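Putative sarcosine dimethylglycine methyltransferase (Galdieria sulphuraria, PDB 2O57) probably transfers methyl groups from S-adenosylmethionine to sarcosine and dimethylglycine. Local coordinates at residues L87-G92 with D152-Q157. Sequence-based numbering, arbitrary orientation.
Sequences LDLGAG and DFIWSQ
Asp88 and Trp155 are bridge partners in two neighbouring parallel strands, and their side chains run alongside each other on the same sheet face. Three backbone hydrogen bonds join the strands: Leu87 N to Phe153 O, Trp155 N to Leu87 O at 2.9 Å, and Leu89 N to Trp155 O, the alternation expected of parallel pairing; their local axes diverge by 25°. Asp88 can be traced outward. Its CB lies 4.1 Å from Trp155 O, and with CG anti to the backbone N (chi1 -177°) the carboxylate is brought alongside the indole, with Asp88 CG 3.8 Å from Trp155 CD1. The carboxylate and indole planes are 73° apart, with OD1 in the ring plane at its edge. A water accepts from Gln157 N and lies 2.6 Å from Asp88 OD1, placed to donate to it and to Leu89 O, although it has more acceptors in reach than protons. Asp88 OD2 lies 3.0 Å from a second water placed to donate to it, and that water accepts a weak bond from Trp155 NE1; that N-H also makes a weak bond to Gln157 OE1, while Gln157 NE2 is held by Asp67. An alanine in place of Asp88 would probably leave both waters without their carboxylate acceptor and Trp155 freer to shift. Where the first strand ends, Ser156 OG donates to Leu89 O at 2.9 Å, giving that carbonyl a side-chain partner beside the water. On the face carrying Leu87 and Ile154, Ile154 CG2 meets Leu89 CD1 at 3.8 Å, and helix 166-176 covers both residues through Cys173. Strands 85-89 and 151-157 are adjacent in the 3-2-1-4-5-7-6 sheet of class I methyltransferases, and the glycine-rich turn opening at Gly90, with positive phi, is consistent with the S-adenosylmethionine-binding motif of that Rossmann-like fold.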
loop_
_atom_site.group_PDB
_atom_site.type_symbol
_atom_site.label_atom_id
_atom_site.label_comp_id
_atom_site.label_asym_id
_atom_site.label_seq_id
_atom_site.Cartn_x
_atom_site.Cartn_y
_atom_site.Cartn_z
ATOM N N LEU A 87 -8.330 -7.297 18.624
ATOM C CA LEU A 87 -8.254 -6.162 19.506
ATOM C C LEU A 87 -8.234 -4.892 18.668
ATOM O O LEU A 87 -7.379 -4.733 17.749
ATOM C CB LEU A 87 -6.981 -6.282 20.355
ATOM C CG LEU A 87 -6.642 -5.079 21.226
ATOM C CD1 LEU A 87 -7.777 -4.804 22.281
ATOM C CD2 LEU A 87 -5.252 -5.190 21.845
ATOM N N ASP A 88 -9.179 -3.982 18.937
ATOM C CA ASP A 88 -9.198 -2.717 18.188
ATOM C C ASP A 88 -8.633 -1.628 19.090
ATOM O O ASP A 88 -9.275 -1.236 20.071
ATOM C CB ASP A 88 -10.598 -2.343 17.681
ATOM C CG ASP A 88 -10.607 -1.054 16.828
ATOM O OD1 ASP A 88 -9.632 -0.251 16.839
ATOM O OD2 ASP A 88 -11.621 -0.847 16.152
ATOM N N LEU A 89 -7.424 -1.159 18.749
ATOM C CA LEU A 89 -6.733 -0.139 19.523
ATOM C C LEU A 89 -7.138 1.246 19.016
ATOM O O LEU A 89 -6.806 1.641 17.893
ATOM C CB LEU A 89 -5.211 -0.362 19.455
ATOM C CG LEU A 89 -4.619 -1.560 20.198
ATOM C CD1 LEU A 89 -3.125 -1.624 19.970
ATOM C CD2 LEU A 89 -4.859 -1.438 21.729
ATOM N N GLY A 90 -7.890 1.968 19.822
ATOM C CA GLY A 90 -8.361 3.303 19.448
ATOM C C GLY A 90 -9.681 3.170 18.718
ATOM O O GLY A 90 -9.903 3.802 17.697
ATOM N N ALA A 91 -10.576 2.349 19.262
ATOM C CA ALA A 91 -11.775 1.946 18.540
ATOM C C ALA A 91 -12.854 3.035 18.261
ATOM O O ALA A 91 -13.770 2.809 17.485
ATOM C CB ALA A 91 -12.386 0.748 19.271
ATOM N N GLY A 92 -12.775 4.178 18.941
ATOM C CA GLY A 92 -13.729 5.284 18.763
ATOM C C GLY A 92 -15.112 4.805 19.136
ATOM O O GLY A 92 -15.302 4.231 20.207
ATOM N N ASP A 152 -5.697 -13.101 18.069
ATOM C CA ASP A 152 -5.322 -13.506 16.734
ATOM C C ASP A 152 -4.851 -12.326 15.896
ATOM O O ASP A 152 -4.020 -12.494 15.032
ATOM C CB ASP A 152 -6.494 -14.203 16.079
ATOM C CG ASP A 152 -6.903 -15.437 16.840
ATOM O OD1 ASP A 152 -6.058 -16.349 16.878
ATOM O OD2 ASP A 152 -8.002 -15.465 17.441
ATOM N N PHE A 153 -5.389 -11.132 16.162
ATOM C CA PHE A 153 -5.075 -9.942 15.370
ATOM C C PHE A 153 -5.378 -8.649 16.135
ATOM O O PHE A 153 -6.146 -8.635 17.118
ATOM C CB PHE A 153 -5.799 -9.948 13.996
ATOM C CG PHE A 153 -7.293 -9.793 14.087
ATOM C CD1 PHE A 153 -7.884 -8.522 14.015
ATOM C CD2 PHE A 153 -8.128 -10.919 14.217
ATOM C CE1 PHE A 153 -9.295 -8.384 14.099
ATOM C CE2 PHE A 153 -9.527 -10.792 14.291
ATOM C CZ PHE A 153 -10.106 -9.507 14.225
ATOM N N ILE A 154 -4.684 -7.598 15.718
ATOM C CA ILE A 154 -4.872 -6.228 16.184
ATOM C C ILE A 154 -5.161 -5.329 14.964
ATOM O O ILE A 154 -4.506 -5.430 13.896
ATOM C CB ILE A 154 -3.645 -5.666 16.946
ATOM C CG1 ILE A 154 -3.415 -6.456 18.217
ATOM C CG2 ILE A 154 -3.815 -4.122 17.255
ATOM C CD1 ILE A 154 -2.049 -6.125 18.971
ATOM N N TRP A 155 -6.114 -4.421 15.156
ATOM C CA TRP A 155 -6.521 -3.454 14.148
ATOM C C TRP A 155 -6.396 -2.114 14.828
ATOM O O TRP A 155 -6.894 -1.943 15.973
ATOM C CB TRP A 155 -7.987 -3.721 13.820
ATOM C CG TRP A 155 -8.750 -2.714 12.937
ATOM C CD1 TRP A 155 -9.326 -1.524 13.328
ATOM C CD2 TRP A 155 -9.071 -2.876 11.549
ATOM N NE1 TRP A 155 -9.997 -0.938 12.265
ATOM C CE2 TRP A 155 -9.852 -1.743 11.160
ATOM C CE3 TRP A 155 -8.792 -3.873 10.598
ATOM C CZ2 TRP A 155 -10.349 -1.578 9.852
ATOM C CZ3 TRP A 155 -9.279 -3.715 9.283
ATOM C CH2 TRP A 155 -10.077 -2.579 8.935
ATOM N N SER A 156 -5.733 -1.157 14.171
ATOM C CA SER A 156 -5.660 0.196 14.750
ATOM C C SER A 156 -5.611 1.238 13.635
ATOM O O SER A 156 -4.641 1.305 12.886
ATOM C CB SER A 156 -4.421 0.299 15.651
ATOM O OG SER A 156 -4.383 1.556 16.305
ATOM N N GLN A 157 -6.620 2.080 13.553
ATOM C CA GLN A 157 -6.692 3.084 12.489
ATOM C C GLN A 157 -6.506 4.488 13.047
ATOM O O GLN A 157 -7.362 4.988 13.814
ATOM C CB GLN A 157 -8.034 2.996 11.785
ATOM C CG GLN A 157 -8.164 1.783 10.883
ATOM C CD GLN A 157 -9.567 1.718 10.274
ATOM O OE1 GLN A 157 -10.568 1.649 10.985
ATOM N NE2 GLN A 157 -9.636 1.745 8.975
HETATM O O HOH W 1 -11.043 1.508 14.370
HETATM O O HOH W 2 -8.707 1.763 15.420
#